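PDB 4R4G: putative lipoprotein YcdA from Bacillus subtilis subsp. subtilis str. 168, which is of unknown function but is probably a lipid-anchored protein of the cell membrane, built from an immunoglobulin-like N-terminal domain and a mixed helix-and-strand C-terminal domain. Local coordinates for residues K18-S23 / S93-L98; F100-D103 / Q107-L110. One frame throughout, in Å; residues are numbered along the deposited sequence.

Interaction 1: residues K18-S23 / S93-L98; sequences KIKDVS and SVEGNL
Lys-20 and Glu-95 meet across an intervening strand, their side chains crossing at about a right angle. Both chains are extended beyond CG, and together they span backbones whose CA atoms stand 9.0 Å apart. Lys-20 NZ donates to Glu-95 OE1 at 2.8 Å, a hydrogen bond within a salt bridge. The ammonium meets OE1 from above the carboxylate plane, 58° out of it. The other oxygen is engaged differently, for Glu-95 OE2 rests against the aliphatic part of the lysine, 3.6 Å from Lys-20 CD. The first torsion of Glu-95, with CG opposite the backbone N (chi1 -163°), helps carry its carboxylate over to the lysine. Both residues are exposed, so water probably screens the attraction between the charges. The pair illustrates a salt bridge between strands two apart in an antiparallel sheet. Strand 39-48 runs between the two partners, and both side chains lean on its Asn-44; there Lys-20 and Asp-21 together face that one residue in a classic beta bulge. On the other face of the sheet, Ile-19 and Val-22 pack on strand 125-130, and Val-22 also reaches helix 134-141.

Interaction 2: residues F100-D103 / Q107-L110; sequences FVVD and QYEL
Tyr-108 has its CG opposite the carbonyl carbon (chi1 -41°), which sends the ring across to Val-102 and Asp-103. In Leu-110 it is the backbone N that CG opposes, and the branch ending in CD1 extends to the ring of Phe-100. The phenol oxygen, Tyr-108 OH, donates to Asp-103 O at 2.7 Å. The acceptor lies at the edge of the tyrosine ring and in its plane, whereas the donor stands 39° above the carbonyl plane, with a C=O...donor angle of 132°. Beside this polar end, Val-102 presents CB and CG1 to the ring at CE1, with Val-102 CG1 3.6 Å from Tyr-108 CE1 and the two side chains meeting at a slant. The second apolar pair joins Phe-100 CE2 to Leu-110 CD1 at 3.7 Å, with the side chains crossing at about a right angle. This is the interior of a beta sandwich, as expected of an immunoglobulin-like domain: strand 93-102 belongs to one antiparallel sheet and strand 107-112 to the other, and side chains from the two strands meet between the sheets. Leu-41 of strand 39-48 and Leu-64 of strand 62-66 add to the same apolar layer. A phenylalanine in place of Tyr-108 would probably keep much of the contact with Val-102 but leave the carbonyl of Asp-103 without its hydroxyl partner. The hydroxyl of Tyr-108 is also hydrogen-bonded to Lys-106 N, which ties the tyrosine to the connection between the strands; a weak bond links it with Tyr-24 OH.

From the N terminus, strand 16-25 comes first, and interaction 1 closes a long loop of 69 residues when the chain returns along 93-98. That loop holds strands of both sheets of the sandwich, among them 39-48 and 62-66. The same strand then runs on into 100-103, and interaction 2 closes a short connection of three residues with 107-110. The contacts are therefore in series, neither nested nor crossed, and strand 93-102 serves both. Interaction 1 links strands within one sheet at the surface; interaction 2 joins that sheet to the opposing one. Their centres lie 15 Å apart, yet Leu-110 packs against both segments of interaction 1, its CD2 lying 3.9 Å from Ile-19 CD1 and its CD1 4.1 Å from Leu-98 CD1.

Interaction 1: residues K18-S23 / S93-L98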
loop_
_atom_site.group_PDB
_atom_site.type_symbol
_atom_site.label_atom_id
_atom_site.label_comp_id
_atom_site.label_asym_id
_atom_site.label_seq_id
_atom_site.Cartn_x
_atom_site.Cartn_y
_atom_site.Cartn_z
ATOM N N LYS A 18 -0.964 -27.809 -17.562
ATOM C CA LYS A 18 -2.000 -26.839 -17.862
ATOM C C LYS A 18 -1.723 -25.594 -17.066
ATOM O O LYS A 18 -1.506 -25.688 -15.859
ATOM C CB LYS A 18 -3.406 -27.390 -17.518
ATOM C CG LYS A 18 -3.666 -28.846 -17.941
ATOM C CD LYS A 18 -5.133 -29.261 -17.773
ATOM C CE LYS A 18 -5.305 -30.393 -16.790
ATOM N NZ LYS A 18 -6.343 -31.359 -17.239
ATOM N N ILE A 19 -1.724 -24.431 -17.719
ATOM C CA ILE A 19 -1.550 -23.169 -17.027
ATOM C C ILE A 19 -2.944 -22.624 -16.723
ATOM O O ILE A 19 -3.637 -22.139 -17.625
ATOM C CB ILE A 19 -0.689 -22.178 -17.824
ATOM C CG1 ILE A 19 0.688 -22.768 -18.112
ATOM C CG2 ILE A 19 -0.611 -20.857 -17.079
ATOM C CD1 ILE A 19 1.550 -21.899 -18.833
ATOM N N LYS A 20 -3.360 -22.728 -15.460
ATOM C CA LYS A 20 -4.688 -22.331 -15.020
ATOM C C LYS A 20 -4.833 -20.810 -14.881
ATOM O O LYS A 20 -5.900 -20.298 -15.219
ATOM C CB LYS A 20 -5.081 -23.056 -13.721
ATOM C CG LYS A 20 -5.108 -24.577 -13.880
ATOM C CD LYS A 20 -6.125 -25.249 -12.952
ATOM C CE LYS A 20 -6.507 -26.633 -13.450
ATOM N NZ LYS A 20 -7.367 -27.379 -12.493
ATOM N N ASP A 21 -3.799 -20.079 -14.412
ATOM C CA ASP A 21 -3.878 -18.611 -14.243
ATOM C C ASP A 21 -2.489 -17.937 -14.308
ATOM O O ASP A 21 -1.492 -18.588 -13.997
ATOM C CB ASP A 21 -4.556 -18.277 -12.900
ATOM C CG ASP A 21 -4.937 -16.820 -12.740
ATOM O OD1 ASP A 21 -5.909 -16.389 -13.395
ATOM O OD2 ASP A 21 -4.241 -16.100 -11.979
ATOM N N VAL A 22 -2.424 -16.640 -14.719
ATOM C CA VAL A 22 -1.191 -15.836 -14.808
ATOM C C VAL A 22 -1.495 -14.414 -14.337
ATOM O O VAL A 22 -2.306 -13.709 -14.950
ATOM C CB VAL A 22 -0.517 -15.823 -16.212
ATOM C CG1 VAL A 22 0.681 -14.885 -16.245
ATOM C CG2 VAL A 22 -0.086 -17.221 -16.649
ATOM N N SER A 23 -0.823 -13.975 -13.273
ATOM C CA SER A 23 -1.024 -12.634 -12.753
ATOM C C SER A 23 0.258 -12.052 -12.210
ATOM O O SER A 23 1.198 -12.784 -11.901
ATOM C CB SER A 23 -2.082 -12.650 -11.655
ATOM O OG SER A 23 -1.661 -13.418 -10.542
ATOM N N SER A 93 -3.213 -35.811 -10.421
ATOM C CA SER A 93 -2.783 -34.444 -10.705
ATOM C C SER A 93 -2.479 -33.616 -9.471
ATOM O O SER A 93 -3.204 -33.655 -8.476
ATOM C CB SER A 93 -3.826 -33.703 -11.537
ATOM O OG SER A 93 -4.127 -34.397 -12.735
ATOM N N VAL A 94 -1.414 -32.816 -9.575
ATOM C CA VAL A 94 -1.010 -31.853 -8.558
ATOM C C VAL A 94 -1.301 -30.478 -9.142
ATOM O O VAL A 94 -1.246 -30.304 -10.357
ATOM C CB VAL A 94 0.465 -32.043 -8.101
ATOM C CG1 VAL A 94 1.461 -31.686 -9.201
ATOM C CG2 VAL A 94 0.758 -31.267 -6.823
ATOM N N GLU A 95 -1.657 -29.530 -8.302
ATOM C CA GLU A 95 -1.960 -28.173 -8.736
ATOM C C GLU A 95 -1.343 -27.187 -7.717
ATOM O O GLU A 95 -1.269 -27.484 -6.520
ATOM C CB GLU A 95 -3.491 -28.006 -8.892
ATOM C CG GLU A 95 -3.949 -26.801 -9.708
ATOM C CD GLU A 95 -5.432 -26.460 -9.664
ATOM O OE1 GLU A 95 -6.262 -27.356 -9.951
ATOM O OE2 GLU A 95 -5.759 -25.275 -9.412
ATOM N N GLY A 96 -0.853 -26.057 -8.200
ATOM C CA GLY A 96 -0.226 -25.066 -7.335
ATOM C C GLY A 96 0.349 -23.898 -8.097
ATOM O O GLY A 96 0.345 -23.891 -9.333
ATOM N N ASN A 97 0.862 -22.920 -7.366
ATOM C CA ASN A 97 1.397 -21.690 -7.934
ATOM C C ASN A 97 2.911 -21.685 -8.021
ATOM O O ASN A 97 3.588 -22.286 -7.177
ATOM C CB ASN A 97 0.967 -20.479 -7.093
ATOM C CG ASN A 97 -0.502 -20.189 -7.069
ATOM O OD1 ASN A 97 -1.122 -19.851 -8.077
ATOM N ND2 ASN A 97 -1.054 -20.169 -5.880
ATOM N N LEU A 98 3.430 -20.924 -9.009
ATOM C CA LEU A 98 4.845 -20.708 -9.261
ATOM C C LEU A 98 5.074 -19.220 -9.273
ATOM O O LEU A 98 4.197 -18.463 -9.677
ATOM C CB LEU A 98 5.320 -21.358 -10.569
ATOM C CG LEU A 98 4.897 -22.780 -10.873
ATOM C CD1 LEU A 98 5.066 -23.052 -12.330
ATOM C CD2 LEU A 98 5.665 -23.810 -10.016
#

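Interaction 2: residues F100-D103 / Q107-L110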
loop_
_atom_site.group_PDB
_atom_site.type_symbol
_atom_site.label_atom_id
_atom_site.label_comp_id
_atom_site.label_asym_id
_atom_site.label_seq_id
_atom_site.Cartn_x
_atom_site.Cartn_y
_atom_site.Cartn_z
ATOM N N PHE A 100 7.992 -16.008 -10.025
ATOM C CA PHE A 100 9.207 -15.627 -10.719
ATOM C C PHE A 100 9.379 -14.137 -10.729
ATOM O O PHE A 100 8.423 -13.414 -10.983
ATOM C CB PHE A 100 9.191 -16.148 -12.164
ATOM C CG PHE A 100 9.103 -17.648 -12.291
ATOM C CD1 PHE A 100 10.233 -18.443 -12.150
ATOM C CD2 PHE A 100 7.888 -18.269 -12.565
ATOM C CE1 PHE A 100 10.149 -19.831 -12.253
ATOM C CE2 PHE A 100 7.808 -19.657 -12.687
ATOM C CZ PHE A 100 8.934 -20.430 -12.511
ATOM N N VAL A 101 10.611 -13.685 -10.488
ATOM C CA VAL A 101 10.974 -12.272 -10.481
ATOM C C VAL A 101 11.037 -11.816 -11.938
ATOM O O VAL A 101 11.843 -12.346 -12.704
ATOM C CB VAL A 101 12.317 -12.044 -9.729
ATOM C CG1 VAL A 101 12.662 -10.571 -9.652
ATOM C CG2 VAL A 101 12.296 -12.678 -8.344
ATOM N N VAL A 102 10.180 -10.849 -12.305
ATOM C CA VAL A 102 10.024 -10.319 -13.667
ATOM C C VAL A 102 9.884 -8.788 -13.708
ATOM O O VAL A 102 9.394 -8.156 -12.770
ATOM C CB VAL A 102 8.780 -10.948 -14.385
ATOM C CG1 VAL A 102 8.970 -12.432 -14.647
ATOM C CG2 VAL A 102 7.467 -10.688 -13.624
ATOM N N ASP A 103 10.252 -8.227 -14.857
ATOM C CA ASP A 103 10.054 -6.843 -15.259
ATOM C C ASP A 103 8.702 -6.853 -16.007
ATOM O O ASP A 103 8.536 -7.624 -16.949
ATOM C CB ASP A 103 11.237 -6.363 -16.124
ATOM C CG ASP A 103 12.572 -6.365 -15.393
ATOM O OD1 ASP A 103 12.762 -5.511 -14.510
ATOM O OD2 ASP A 103 13.451 -7.190 -15.744
ATOM N N GLN A 107 7.993 -10.626 -22.550
ATOM C CA GLN A 107 7.625 -11.891 -23.179
ATOM C C GLN A 107 8.255 -13.026 -22.398
ATOM O O GLN A 107 9.478 -13.163 -22.372
ATOM C CB GLN A 107 8.008 -11.915 -24.664
ATOM C CG GLN A 107 7.251 -10.876 -25.502
ATOM C CD GLN A 107 5.754 -10.882 -25.255
ATOM O OE1 GLN A 107 5.076 -11.908 -25.408
ATOM N NE2 GLN A 107 5.210 -9.737 -24.836
ATOM N N TYR A 108 7.422 -13.783 -21.681
ATOM C CA TYR A 108 7.911 -14.869 -20.844
ATOM C C TYR A 108 7.747 -16.215 -21.529
ATOM O O TYR A 108 7.021 -16.350 -22.519
ATOM C CB TYR A 108 7.246 -14.864 -19.444
ATOM C CG TYR A 108 7.105 -13.466 -18.866
ATOM C CD1 TYR A 108 8.230 -12.716 -18.511
ATOM C CD2 TYR A 108 5.852 -12.874 -18.715
ATOM C CE1 TYR A 108 8.108 -11.411 -18.033
ATOM C CE2 TYR A 108 5.719 -11.578 -18.213
ATOM C CZ TYR A 108 6.849 -10.850 -17.874
ATOM O OH TYR A 108 6.723 -9.571 -17.401
ATOM N N GLU A 109 8.530 -17.180 -21.048
ATOM C CA GLU A 109 8.534 -18.543 -21.485
ATOM C C GLU A 109 8.694 -19.402 -20.262
ATOM O O GLU A 109 9.679 -19.266 -19.543
ATOM C CB GLU A 109 9.617 -18.799 -22.524
ATOM C CG GLU A 109 9.622 -20.239 -23.013
ATOM C CD GLU A 109 10.466 -20.551 -24.231
ATOM O OE1 GLU A 109 10.031 -20.221 -25.361
ATOM O OE2 GLU A 109 11.521 -21.206 -24.057
ATOM N N LEU A 110 7.677 -20.233 -19.981
ATOM C CA LEU A 110 7.676 -21.167 -18.875
ATOM C C LEU A 110 8.040 -22.525 -19.418
ATOM O O LEU A 110 7.404 -22.974 -20.373
ATOM C CB LEU A 110 6.302 -21.194 -18.178
ATOM C CG LEU A 110 6.158 -22.119 -16.963
ATOM C CD1 LEU A 110 6.776 -21.510 -15.745
ATOM C CD2 LEU A 110 4.707 -22.397 -16.669
#